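Local coordinates for protein tryparedoxin II (PDB 1I5G) that probably carries reducing equivalents from trypanothione to peroxidases as a thioredoxin-like dithiol oxidoreductase of trypanosomatids, here with bound glutathionylspermidine, at residues Glu59-Glu64 / Lys138-Pro143. The protein carries 1 engineered substitution. Sequence-based numbering, arbitrary orientation.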
ATOM      1  N   GLU A  59      -4.235  -4.087 -13.071  1.00  7.10           N
ATOM      2  CA  GLU A  59      -3.588  -4.184 -14.375  1.00  9.42           C
ATOM      3  C   GLU A  59      -4.009  -3.074 -15.320  1.00  8.26           C
ATOM      4  O   GLU A  59      -3.155  -2.395 -15.863  1.00  8.57           O
ATOM      5  CB  GLU A  59      -3.816  -5.585 -14.930  1.00 12.48           C
ATOM      6  CG  GLU A  59      -2.975  -5.983 -16.131  1.00 17.47           C
ATOM      7  CD  GLU A  59      -1.566  -6.458 -15.805  1.00 19.99           C
ATOM      8  OE1 GLU A  59      -1.142  -6.378 -14.634  1.00 22.50           O
ATOM      9  OE2 GLU A  59      -0.857  -6.922 -16.737  1.00 24.27           O
ATOM     10  N   LYS A  60      -5.313  -2.883 -15.493  1.00  8.47           N
ATOM     11  CA  LYS A  60      -5.840  -1.920 -16.438  1.00  9.63           C
ATOM     12  C   LYS A  60      -5.545  -0.472 -16.078  1.00  8.58           C
ATOM     13  O   LYS A  60      -5.322   0.391 -16.945  1.00  9.97           O
ATOM     14  CB  LYS A  60      -7.346  -2.081 -16.600  1.00 11.15           C
ATOM     15  CG  LYS A  60      -7.759  -3.349 -17.352  1.00 13.77           C
ATOM     16  CD  LYS A  60      -9.238  -3.579 -17.080  1.00 15.42           C
ATOM     17  CE  LYS A  60      -9.866  -4.711 -17.893  1.00 17.10           C
ATOM     18  NZ  LYS A  60     -11.343  -4.608 -17.712  1.00 18.55           N
ATOM     19  N   LYS A  61      -5.514  -0.153 -14.788  1.00  7.09           N
ATOM     20  CA  LYS A  61      -5.272   1.206 -14.314  1.00  7.45           C
ATOM     21  C   LYS A  61      -3.805   1.360 -13.888  1.00  5.88           C
ATOM     22  O   LYS A  61      -3.431   2.447 -13.435  1.00  7.30           O
ATOM     23  CB  LYS A  61      -6.207   1.572 -13.159  1.00  9.35           C
ATOM     24  CG  LYS A  61      -7.687   1.569 -13.475  1.00 12.40           C
ATOM     25  CD  LYS A  61      -8.118   2.661 -14.428  1.00 14.29           C
ATOM     26  CE  LYS A  61      -9.630   2.663 -14.589  1.00 15.55           C
ATOM     27  NZ  LYS A  61     -10.058   3.133 -15.935  1.00 18.54           N
ATOM     28  N   ASN A  62      -3.010   0.308 -14.036  1.00  4.87           N
ATOM     29  CA  ASN A  62      -1.563   0.350 -13.833  1.00  4.37           C
ATOM     30  C   ASN A  62      -1.107   0.851 -12.466  1.00  3.87           C
ATOM     31  O   ASN A  62      -0.365   1.809 -12.342  1.00  4.47           O
ATOM     32  CB  ASN A  62      -0.883   1.140 -14.966  1.00  5.67           C
ATOM     33  CG  ASN A  62       0.585   0.835 -15.077  1.00  5.78           C
ATOM     34  OD1 ASN A  62       0.967  -0.331 -14.881  1.00  7.86           O
ATOM     35  ND2 ASN A  62       1.393   1.839 -15.378  1.00  6.89           N
ATOM     36  N   PHE A  63      -1.599   0.126 -11.465  1.00  3.31           N
ATOM     37  CA  PHE A  63      -1.209   0.477 -10.106  1.00  2.90           C
ATOM     38  C   PHE A  63      -0.786  -0.756  -9.324  1.00  3.04           C
ATOM     39  O   PHE A  63      -1.068  -1.904  -9.716  1.00  3.65           O
ATOM     40  CB  PHE A  63      -2.273   1.298  -9.346  1.00  2.41           C
ATOM     41  CG  PHE A  63      -3.527   0.577  -9.009  1.00  3.13           C
ATOM     42  CD1 PHE A  63      -3.681  -0.197  -7.903  1.00  3.28           C
ATOM     43  CD2 PHE A  63      -4.628   0.684  -9.847  1.00  3.87           C
ATOM     44  CE1 PHE A  63      -4.886  -0.846  -7.632  1.00  3.36           C
ATOM     45  CE2 PHE A  63      -5.844   0.041  -9.586  1.00  4.30           C
ATOM     46  CZ  PHE A  63      -5.972  -0.744  -8.470  1.00  4.42           C
ATOM     47  N   GLU A  64      -0.107  -0.523  -8.209  1.00  2.87           N
ATOM     48  CA  GLU A  64       0.301  -1.546  -7.251  1.00  2.78           C
ATOM     49  C   GLU A  64      -0.153  -1.105  -5.851  1.00  2.80           C
ATOM     50  O   GLU A  64      -0.316   0.090  -5.629  1.00  2.92           O
ATOM     51  CB  GLU A  64       1.815  -1.748  -7.289  1.00  3.65           C
ATOM     52  CG  GLU A  64       2.337  -2.936  -6.496  1.00  4.75           C
ATOM     53  CD  GLU A  64       1.581  -4.186  -6.847  1.00  4.43           C
ATOM     54  OE1 GLU A  64       1.998  -4.823  -7.849  1.00  7.63           O
ATOM     55  OE2 GLU A  64       0.612  -4.533  -6.192  1.00  4.12           O
ATOM     56  N   LYS A 138     -13.932   4.971 -12.138  1.00  5.57           N
ATOM     57  CA  LYS A 138     -14.236   5.990 -13.157  1.00  5.86           C
ATOM     58  C   LYS A 138     -13.384   7.249 -13.055  1.00  7.09           C
ATOM     59  O   LYS A 138     -13.026   7.885 -14.045  1.00  8.12           O
ATOM     60  CB  LYS A 138     -15.722   6.367 -13.152  1.00  6.73           C
ATOM     61  CG  LYS A 138     -16.675   5.220 -13.397  1.00  6.71           C
ATOM     62  CD  LYS A 138     -18.115   5.614 -13.168  1.00  7.39           C
ATOM     63  CE  LYS A 138     -18.983   4.420 -13.507  1.00  7.58           C
ATOM     64  NZ  LYS A 138     -20.432   4.666 -13.202  1.00  9.22           N
ATOM     65  N   ASP A 139     -13.017   7.656 -11.838  1.00  6.24           N
ATOM     66  CA  ASP A 139     -12.294   8.888 -11.586  1.00  6.84           C
ATOM     67  C   ASP A 139     -10.918   8.655 -11.016  1.00  5.61           C
ATOM     68  O   ASP A 139     -10.239   9.560 -10.550  1.00  5.30           O
ATOM     69  CB  ASP A 139     -13.080   9.754 -10.600  1.00  8.62           C
ATOM     70  CG  ASP A 139     -14.385  10.288 -11.156  1.00 11.37           C
ATOM     71  OD1 ASP A 139     -14.445  10.577 -12.364  1.00 12.86           O
ATOM     72  OD2 ASP A 139     -15.362  10.425 -10.370  1.00 16.08           O
ATOM     73  N   PHE A 140     -10.501   7.405 -11.063  1.00  4.46           N
ATOM     74  CA  PHE A 140      -9.139   7.024 -10.622  1.00  5.70           C
ATOM     75  C   PHE A 140      -8.113   7.857 -11.389  1.00  6.68           C
ATOM     76  O   PHE A 140      -8.308   8.083 -12.608  1.00  9.10           O
ATOM     77  CB  PHE A 140      -8.902   5.567 -11.029  1.00  6.49           C
ATOM     78  CG  PHE A 140      -7.513   5.073 -10.714  1.00  5.84           C
ATOM     79  CD1 PHE A 140      -6.456   5.248 -11.606  1.00  7.37           C
ATOM     80  CD2 PHE A 140      -7.265   4.435  -9.515  1.00  6.82           C
ATOM     81  CE1 PHE A 140      -5.196   4.772 -11.265  1.00  7.88           C
ATOM     82  CE2 PHE A 140      -6.004   3.970  -9.191  1.00  8.01           C
ATOM     83  CZ  PHE A 140      -4.988   4.143 -10.061  1.00  7.82           C
ATOM     84  N   PRO A 141      -7.026   8.328 -10.769  1.00  6.09           N
ATOM     85  CA  PRO A 141      -6.584   8.093  -9.381  1.00  6.26           C
ATOM     86  C   PRO A 141      -7.001   9.131  -8.340  1.00  5.43           C
ATOM     87  O   PRO A 141      -6.363   9.268  -7.305  1.00  5.10           O
ATOM     88  CB  PRO A 141      -5.064   8.180  -9.510  1.00  7.94           C
ATOM     89  CG  PRO A 141      -4.826   8.871 -10.766  1.00  8.66           C
ATOM     90  CD  PRO A 141      -6.091   9.209 -11.500  1.00  8.12           C
ATOM     91  N   TRP A 142      -8.075   9.846  -8.604  1.00  4.66           N
ATOM     92  CA  TRP A 142      -8.644  10.753  -7.627  1.00  5.42           C
ATOM     93  C   TRP A 142      -7.640  11.778  -7.111  1.00  5.58           C
ATOM     94  O   TRP A 142      -7.445  11.933  -5.909  1.00  5.74           O
ATOM     95  CB  TRP A 142      -9.270   9.964  -6.489  1.00  5.57           C
ATOM     96  CG  TRP A 142     -10.010   8.743  -6.863  1.00  4.51           C
ATOM     97  CD1 TRP A 142     -11.214   8.645  -7.533  1.00  4.34           C
ATOM     98  CD2 TRP A 142      -9.593   7.401  -6.611  1.00  4.08           C
ATOM     99  NE1 TRP A 142     -11.543   7.319  -7.679  1.00  5.03           N
ATOM    100  CE2 TRP A 142     -10.577   6.534  -7.110  1.00  3.93           C
ATOM    101  CE3 TRP A 142      -8.487   6.851  -5.968  1.00  4.42           C
ATOM    102  CZ2 TRP A 142     -10.483   5.147  -6.993  1.00  4.34           C
ATOM    103  CZ3 TRP A 142      -8.390   5.506  -5.849  1.00  5.50           C
ATOM    104  CH2 TRP A 142      -9.363   4.659  -6.357  1.00  4.98           C
ATOM    105  N   PRO A 143      -7.000  12.508  -8.009  1.00  6.72           N
ATOM    106  CA  PRO A 143      -5.950  13.404  -7.526  1.00  7.22           C
ATOM    107  C   PRO A 143      -6.522  14.437  -6.561  1.00  7.89           C
ATOM    108  O   PRO A 143      -7.570  15.050  -6.798  1.00  9.42           O
ATOM    109  CB  PRO A 143      -5.467  14.099  -8.788  1.00  7.57           C
ATOM    110  CG  PRO A 143      -6.617  13.974  -9.747  1.00  7.62           C
ATOM    111  CD  PRO A 143      -7.206  12.588  -9.466  1.00  7.41           C
TER
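With chi1 at 176°, the Phe140 ring swings clear of its own backbone N and lies beside the carbonyl carbon; CB points at segment 59-64, and the ring then rests against Lys61 and Phe63. On Phe63, CG stands between the backbone N and the carbonyl carbon, which turns the CD2 side of its ring to Phe140 CZ. The two rings meet obliquely, their planes inclined at 32° and their centroids 5.2 Å apart. The closest approach is from Phe63 CD2 to Phe140 CZ, at 3.5 Å.

In the thioredoxin-like fold, this contact joins the turn between helix 41-57 and central strand 63-69 to the C-terminal loop beyond helix 127-133. Phe63 continues the apolar packing inward, edge-to-face with Phe32 and against Tyr54 and His57 of helix 41-57.

Lys61 supplies a CH-pi contact: its CB lies 4.1 Å from the centroid of the Phe140 ring, 21° off the normal, and therefore over a face. The bent lysine chain still passes its CD 4.2 Å from Phe140 CD1 before the amine leads away. Lys61 O also approaches Phe140 CE1 at 3.6 Å. On the opposite face of the Phe140 ring sits CB of Pro141, the residue following the cis peptide bond, 3.8 Å above the plane and over its centre. An alanine in place of Phe140 would probably leave Phe63 CD2 and Lys61 CB without their aromatic partner and open a gap between loop and strand. Nearby, Trp142 N donates to Asp139 O at 2.9 Å, while Trp142 NE1 and the backbone N of Asp139 both bond to Asp134 OD2.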